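Local coordinates for protein putative acetyltransferase (Streptococcus mutans, PDB 3LD2) that probably transfers an acyl group from acyl-coenzyme A to an acceptor, as a member of the GNAT acetyltransferase family, at residues A[46-49]-A[50-54]; A[68-71]-A[72-76]; A[132-135]-A[136-140]. All blocks are in the same frame, centred on the assembly; numbering follows the deposited sequence.

Contact 1: A[46-49]-A[50-54]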
loop_
_atom_site.group_PDB
_atom_site.type_symbol
_atom_site.label_atom_id
_atom_site.label_comp_id
_atom_site.label_asym_id
_atom_site.label_seq_id
_atom_site.Cartn_x
_atom_site.Cartn_y
_atom_site.Cartn_z
ATOM N N GLU A 46 10.767 2.122 13.542
ATOM C CA GLU A 46 10.197 3.149 14.410
ATOM C C GLU A 46 9.534 4.205 13.549
ATOM O O GLU A 46 8.409 4.626 13.797
ATOM C CB GLU A 46 11.299 3.835 15.217
ATOM C CG GLU A 46 11.019 3.915 16.706
ATOM C CD GLU A 46 11.144 2.542 17.393
ATOM O OE1 GLU A 46 10.664 1.525 16.820
ATOM O OE2 GLU A 46 11.724 2.481 18.506
ATOM N N GLN A 47 10.270 4.632 12.538
ATOM C CA GLN A 47 9.828 5.677 11.646
ATOM C C GLN A 47 8.621 5.291 10.800
ATOM O O GLN A 47 7.692 6.077 10.661
ATOM C CB GLN A 47 10.980 6.089 10.744
ATOM C CG GLN A 47 11.869 7.136 11.354
ATOM C CD GLN A 47 13.026 7.450 10.441
ATOM O OE1 GLN A 47 12.999 8.439 9.687
ATOM N NE2 GLN A 47 14.040 6.570 10.457
ATOM N N VAL A 48 8.668 4.098 10.222
ATOM C CA VAL A 48 7.565 3.535 9.449
ATOM C C VAL A 48 6.272 3.473 10.284
ATOM O O VAL A 48 5.214 3.923 9.845
ATOM C CB VAL A 48 7.954 2.129 8.894
ATOM C CG1 VAL A 48 6.745 1.396 8.361
ATOM C CG2 VAL A 48 9.033 2.266 7.831
ATOM N N VAL A 49 6.370 2.948 11.500
ATOM C CA VAL A 49 5.258 3.034 12.445
ATOM C C VAL A 49 4.673 4.458 12.609
ATOM O O VAL A 49 3.470 4.660 12.435
ATOM C CB VAL A 49 5.637 2.450 13.812
ATOM C CG1 VAL A 49 4.546 2.756 14.853
ATOM C CG2 VAL A 49 5.840 0.956 13.681
ATOM N N GLU A 50 5.519 5.429 12.931
ATOM C CA GLU A 50 5.096 6.817 13.087
ATOM C C GLU A 50 4.431 7.357 11.843
ATOM O O GLU A 50 3.394 8.004 11.914
ATOM C CB GLU A 50 6.294 7.710 13.408
ATOM C CG GLU A 50 6.550 7.904 14.897
ATOM C CD GLU A 50 5.428 8.680 15.617
ATOM O OE1 GLU A 50 4.737 8.045 16.446
ATOM O OE2 GLU A 50 5.241 9.904 15.363
ATOM N N LEU A 51 5.048 7.105 10.697
ATOM C CA LEU A 51 4.524 7.596 9.438
ATOM C C LEU A 51 3.149 7.000 9.143
ATOM O O LEU A 51 2.242 7.699 8.694
ATOM C CB LEU A 51 5.492 7.279 8.299
ATOM C CG LEU A 51 4.918 7.365 6.880
ATOM C CD1 LEU A 51 4.186 8.687 6.654
ATOM C CD2 LEU A 51 6.013 7.229 5.892
ATOM N N GLU A 52 2.994 5.708 9.387
ATOM C CA GLU A 52 1.767 5.044 9.003
ATOM C C GLU A 52 0.658 5.537 9.883
ATOM O O GLU A 52 -0.473 5.742 9.425
ATOM C CB GLU A 52 1.895 3.534 9.123
ATOM C CG GLU A 52 2.196 2.900 7.794
ATOM C CD GLU A 52 2.348 1.414 7.889
ATOM O OE1 GLU A 52 3.450 0.958 7.557
ATOM O OE2 GLU A 52 1.394 0.706 8.315
ATOM N N ASN A 53 0.993 5.725 11.152
ATOM C CA ASN A 53 -0.009 6.086 12.124
ATOM C C ASN A 53 -0.416 7.558 11.974
ATOM O O ASN A 53 -1.445 7.973 12.502
ATOM C CB ASN A 53 0.454 5.757 13.541
ATOM C CG ASN A 53 0.304 4.273 13.889
ATOM O OD1 ASN A 53 -0.428 3.533 13.232
ATOM N ND2 ASN A 53 0.987 3.840 14.940
ATOM N N LYS A 54 0.368 8.340 11.239
ATOM C CA LYS A 54 -0.044 9.709 10.930
ATOM C C LYS A 54 -0.865 9.686 9.661
ATOM O O LYS A 54 -1.580 10.639 9.364
ATOM C CB LYS A 54 1.157 10.660 10.724
ATOM C CG LYS A 54 2.006 10.942 11.970
ATOM C CD LYS A 54 3.408 11.443 11.603
ATOM C CE LYS A 54 4.320 11.503 12.837
ATOM N NZ LYS A 54 5.460 12.452 12.651
#
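V49 turns its CG1 methyl anti to the backbone N (chi1 171°), beside its own carbonyl, and this sends the methyl along the helix toward N53, one turn on. N53 swings its CG to the other side, next to its backbone N (chi1 -79°), and the two side chains run alongside each other with V49 CG1 3.7 Å from N53 ND2. V48 and E52 also lie side by side, pointing the same way. The E52 chain, extended beyond CG, brings its carboxylate oxygen OE1 within 3.4 Å of V48 CG1, a van der Waals contact on a buried face; the other oxygen, OE2, has a weak hydrogen bond from W56 NE1.

The backbone below is regular: E52 N donates to V48 O at 2.9 Å and N53 N to V49 O at 3.0 Å, while L51 N reaches Q47 O at 2.8 Å. Beta-branched V48 suits its buried place because it fills it without a long flexible chain; L51 is buried too. On the outer side E50 OE2 and K54 NZ, 3.7 Å apart, form a long salt bridge, as befits charged residues at the surface.

The amide of N53 has its main partner in A68 O, to which ND2 donates, and I73 of helix 70-77 packs against both V49 and E52. The i to i+4 spacing is that of any alpha-helix; the division into buried and charged faces makes helix 45-55, the first helix of this GNAT fold, amphipathic, with the side chain of L51 about 7 Å from the bound coenzyme A.

Contact 2: A[68-71]-A[72-76]; sequences ASKD and QIIQK
Two reciprocal hydrogen bonds join S69 to Q72 at the start of helix 70-77. The hydroxyl S69 OG accepts from Q72 N at 3.1 Å, and the side-chain oxygen Q72 OE1 accepts from S69 N at 3.0 Å. S69 has its OG between the backbone N and the carbonyl carbon (chi1 63°), which carries the oxygen over the first turn, where amide N-H groups lack a preceding carbonyl. Q72 must fold back to answer: its CG leaves anti to the backbone N, and a bend at chi2 (-111°) turns the amide toward the chain before the helix. The S69 N-H meets OE1 from a direction tilted 28° out of the carbonyl plane.

This exchange is a capping box, with serine as the N-cap and glutamine, rather than the more familiar glutamate, three residues on. Serine is apt because its short side chain sets an acceptor close to the backbone; glutamine is long enough to reach back with a neutral one.

Backbone bonds then take over as the helix gets under way, I73 N donating to S69 O and I74 N to K70 O, each at 3.0 Å, followed by Q75 N to D71 O.

Van der Waals contacts are fewer. A68 CB lies 3.6 Å from Q72 OE1, a small methyl beside the returning amide. The aliphatic part of K70 crosses I74 at an oblique angle, K70 CG approaching I74 CD1 at 4.0 Å, while its NZ goes on to a salt bridge with E46. I73 is buried against I45 of helix 45-55, M40 and F83 of strand 82-88.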
loop_
_atom_site.group_PDB
_atom_site.type_symbol
_atom_site.label_atom_id
_atom_site.label_comp_id
_atom_site.label_asym_id
_atom_site.label_seq_id
_atom_site.Cartn_x
_atom_site.Cartn_y
_atom_site.Cartn_z
ATOM N N ALA A 68 -0.997 0.513 12.997
ATOM C CA ALA A 68 0.406 0.109 13.031
ATOM C C ALA A 68 0.990 0.065 14.434
ATOM O O ALA A 68 0.589 0.822 15.314
ATOM C CB ALA A 68 1.249 1.002 12.138
ATOM N N SER A 69 1.932 -0.848 14.631
ATOM C CA SER A 69 2.713 -0.907 15.852
ATOM C C SER A 69 4.034 -1.573 15.507
ATOM O O SER A 69 4.138 -2.244 14.483
ATOM C CB SER A 69 1.975 -1.711 16.920
ATOM O OG SER A 69 1.799 -3.060 16.503
ATOM N N LYS A 70 5.037 -1.374 16.357
ATOM C CA LYS A 70 6.372 -1.937 16.150
ATOM C C LYS A 70 6.267 -3.438 15.953
ATOM O O LYS A 70 6.838 -4.003 15.029
ATOM C CB LYS A 70 7.260 -1.625 17.358
ATOM C CG LYS A 70 8.736 -1.972 17.198
ATOM C CD LYS A 70 9.492 -1.732 18.521
ATOM C CE LYS A 70 10.923 -2.266 18.476
ATOM N NZ LYS A 70 11.858 -1.356 17.741
ATOM N N ASP A 71 5.492 -4.081 16.807
ATOM C CA ASP A 71 5.376 -5.520 16.759
ATOM C C ASP A 71 4.540 -6.051 15.613
ATOM O O ASP A 71 4.796 -7.144 15.121
ATOM C CB ASP A 71 4.845 -6.036 18.077
ATOM C CG ASP A 71 5.953 -6.336 19.040
ATOM O OD1 ASP A 71 6.328 -7.533 19.112
ATOM O OD2 ASP A 71 6.475 -5.382 19.681
ATOM N N GLN A 72 3.528 -5.298 15.200
ATOM C CA GLN A 72 2.772 -5.690 14.032
ATOM C C GLN A 72 3.702 -5.666 12.830
ATOM O O GLN A 72 3.667 -6.567 12.002
ATOM C CB GLN A 72 1.532 -4.799 13.847
ATOM C CG GLN A 72 0.887 -4.813 12.451
ATOM C CD GLN A 72 1.059 -3.487 11.716
ATOM O OE1 GLN A 72 1.696 -2.567 12.228
ATOM N NE2 GLN A 72 0.485 -3.380 10.520
ATOM N N ILE A 73 4.576 -4.670 12.768
ATOM C CA ILE A 73 5.444 -4.510 11.600
ATOM C C ILE A 73 6.524 -5.584 11.546
ATOM O O ILE A 73 6.885 -6.058 10.468
ATOM C CB ILE A 73 6.085 -3.108 11.544
ATOM C CG1 ILE A 73 5.002 -2.037 11.359
ATOM C CG2 ILE A 73 7.112 -3.022 10.420
ATOM C CD1 ILE A 73 4.527 -1.878 9.944
ATOM N N ILE A 74 7.022 -5.977 12.712
ATOM C CA ILE A 74 8.016 -7.037 12.801
ATOM C C ILE A 74 7.391 -8.373 12.405
ATOM O O ILE A 74 7.982 -9.149 11.650
ATOM C CB ILE A 74 8.601 -7.130 14.223
ATOM C CG1 ILE A 74 9.379 -5.856 14.569
ATOM C CG2 ILE A 74 9.482 -8.356 14.364
ATOM C CD1 ILE A 74 9.589 -5.667 16.051
ATOM N N GLN A 75 6.184 -8.624 12.904
ATOM C CA GLN A 75 5.433 -9.835 12.568
ATOM C C GLN A 75 5.409 -10.036 11.069
ATOM O O GLN A 75 5.638 -11.144 10.551
ATOM C CB GLN A 75 3.995 -9.699 13.047
ATOM C CG GLN A 75 3.339 -11.000 13.441
ATOM C CD GLN A 75 3.569 -11.330 14.912
ATOM O OE1 GLN A 75 4.243 -10.580 15.633
ATOM N NE2 GLN A 75 3.005 -12.452 15.368
ATOM N N LYS A 76 5.114 -8.940 10.378
ATOM C CA LYS A 76 5.024 -8.937 8.927
ATOM C C LYS A 76 6.367 -9.164 8.311
ATOM O O LYS A 76 6.504 -9.976 7.403
ATOM C CB LYS A 76 4.438 -7.616 8.418
ATOM C CG LYS A 76 2.958 -7.507 8.651
ATOM C CD LYS A 76 2.478 -6.088 8.546
ATOM C CE LYS A 76 2.030 -5.777 7.146
ATOM N NZ LYS A 76 0.836 -4.865 7.212
#

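Contact 3: A[132-135]-A[136-140]; sequences QIFL and NEVKS
F134 meets V138 one helical turn further on. Its CB leads to a CG anti to the backbone N (chi1 158°), a torsion that lays the ring forward along the helix. From there CD1 comes within 3.9 Å of V138 CG1, CE1 closes to 3.5 Å of the same methyl, and CZ, at the far end, faces the other branch, V138 CG2. Both methyls lie on the same side of the ring, CG1 near CE1 and CD1, CG2 above the face and offset toward the rim. A flat aromatic followed by a compact branched residue suits this buried flank, where F113 and Y98 of the sheet also meet the phenyl ring and V111 touches both side chains.

The exposed flank is polar. N136 places its CG beside its backbone N, and its amide turns back along the helix: ND2 donates to Q132 O at 2.9 Å, with that oxygen almost in the amide plane. N136 N uses the same carbonyl from the opposite face of its plane, at 3.3 Å, so two donors from one residue grip Q132 O. The other end of the amide, OD1, accepts from K139 NZ at 2.8 Å. Asparagine can do both jobs because it carries a donor and an acceptor, and lysine is long enough to reach across the exposed side.

K139 N donates to L135 O. Helix 126-138 is the crossover of a beta-alpha-beta unit between parallel strands 110-117 and 144-150; the coenzyme A-binding residues R123, G125, G127 and R128 lie in the loop before the helix and in its first turn, as in the GNAT fold.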
loop_
_atom_site.group_PDB
_atom_site.type_symbol
_atom_site.label_atom_id
_atom_site.label_comp_id
_atom_site.label_asym_id
_atom_site.label_seq_id
_atom_site.Cartn_x
_atom_site.Cartn_y
_atom_site.Cartn_z
ATOM N N GLN A 132 6.513 1.902 -8.949
ATOM C CA GLN A 132 7.278 1.499 -10.111
ATOM C C GLN A 132 8.358 0.471 -9.779
ATOM O O GLN A 132 8.581 -0.471 -10.538
ATOM C CB GLN A 132 7.911 2.704 -10.765
ATOM C CG GLN A 132 7.619 2.786 -12.218
ATOM C CD GLN A 132 6.130 2.980 -12.494
ATOM O OE1 GLN A 132 5.490 3.852 -11.897
ATOM N NE2 GLN A 132 5.574 2.171 -13.404
ATOM N N ILE A 133 9.057 0.630 -8.662
ATOM C CA ILE A 133 10.043 -0.392 -8.417
ATOM C C ILE A 133 9.342 -1.653 -7.935
ATOM O O ILE A 133 9.699 -2.757 -8.354
ATOM C CB ILE A 133 11.341 0.064 -7.632
ATOM C CG1 ILE A 133 11.241 -0.207 -6.151
ATOM C CG2 ILE A 133 11.712 1.534 -7.934
ATOM C CD1 ILE A 133 10.720 1.007 -5.433
ATOM N N PHE A 134 8.305 -1.496 -7.121
ATOM C CA PHE A 134 7.475 -2.642 -6.749
ATOM C C PHE A 134 7.103 -3.467 -7.987
ATOM O O PHE A 134 7.339 -4.670 -8.034
ATOM C CB PHE A 134 6.206 -2.192 -6.014
ATOM C CG PHE A 134 5.072 -3.200 -6.059
ATOM C CD1 PHE A 134 5.105 -4.355 -5.273
ATOM C CD2 PHE A 134 3.962 -2.981 -6.868
ATOM C CE1 PHE A 134 4.060 -5.294 -5.306
ATOM C CE2 PHE A 134 2.900 -3.905 -6.905
ATOM C CZ PHE A 134 2.949 -5.067 -6.120
ATOM N N LEU A 135 6.521 -2.819 -8.986
ATOM C CA LEU A 135 6.054 -3.528 -10.158
ATOM C C LEU A 135 7.177 -4.324 -10.788
ATOM O O LEU A 135 6.955 -5.459 -11.226
ATOM C CB LEU A 135 5.426 -2.582 -11.179
ATOM C CG LEU A 135 4.026 -2.061 -10.849
ATOM C CD1 LEU A 135 3.628 -0.966 -11.820
ATOM C CD2 LEU A 135 2.970 -3.188 -10.866
ATOM N N ASN A 136 8.380 -3.753 -10.820
ATOM C CA ASN A 136 9.518 -4.473 -11.385
ATOM C C ASN A 136 10.085 -5.596 -10.519
ATOM O O ASN A 136 10.736 -6.489 -11.037
ATOM C CB ASN A 136 10.618 -3.527 -11.854
ATOM C CG ASN A 136 10.231 -2.793 -13.134
ATOM O OD1 ASN A 136 10.502 -3.270 -14.244
ATOM N ND2 ASN A 136 9.552 -1.647 -12.987
ATOM N N GLU A 137 9.842 -5.544 -9.210
ATOM C CA GLU A 137 10.133 -6.670 -8.327
ATOM C C GLU A 137 9.281 -7.889 -8.661
ATOM O O GLU A 137 9.795 -8.988 -8.821
ATOM C CB GLU A 137 9.869 -6.295 -6.875
ATOM C CG GLU A 137 10.919 -5.404 -6.282
ATOM C CD GLU A 137 12.320 -5.949 -6.514
ATOM O OE1 GLU A 137 13.268 -5.131 -6.608
ATOM O OE2 GLU A 137 12.468 -7.194 -6.620
ATOM N N VAL A 138 7.972 -7.681 -8.776
ATOM C CA VAL A 138 7.022 -8.780 -8.813
ATOM C C VAL A 138 6.713 -9.277 -10.223
ATOM O O VAL A 138 6.218 -10.377 -10.395
ATOM C CB VAL A 138 5.728 -8.373 -8.113
ATOM C CG1 VAL A 138 6.042 -7.877 -6.704
ATOM C CG2 VAL A 138 5.012 -7.288 -8.922
ATOM N N LYS A 139 7.008 -8.452 -11.222
ATOM C CA LYS A 139 6.829 -8.780 -12.644
ATOM C C LYS A 139 7.142 -10.245 -12.970
ATOM O O LYS A 139 6.385 -10.947 -13.646
ATOM C CB LYS A 139 7.774 -7.899 -13.474
ATOM C CG LYS A 139 7.164 -7.370 -14.751
ATOM C CD LYS A 139 7.989 -6.230 -15.347
ATOM C CE LYS A 139 9.498 -6.443 -15.150
ATOM N NZ LYS A 139 10.302 -5.465 -15.962
ATOM N N SER A 140 8.301 -10.669 -12.491
ATOM C CA SER A 140 8.837 -11.992 -12.729
ATOM C C SER A 140 8.062 -13.096 -12.016
ATOM O O SER A 140 7.879 -14.170 -12.578
ATOM C CB SER A 140 10.306 -12.012 -12.279
ATOM O OG SER A 140 10.698 -13.304 -11.851
#

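How the contacts relate
Contacts 1 and 2 are neighbours, on helices 45-55 and 70-77, which follow each other in the chain and touch: V49 packs on the backbone of S69 and K70, and the polar ties E46 to K70 and N53 to A68 join them. Contact 3 stands apart, its centre about 24 Å from those of the other two, on the crossover helix 126-138. All three are partly buried, each with an apolar side and a solvent-facing one. Contact 1 runs along almost the whole of its helix, whereas contact 2 is a helix start governed by side-chain capping. Contact 3 lies toward a helix end and has the only aromatic packing, against the central sheet.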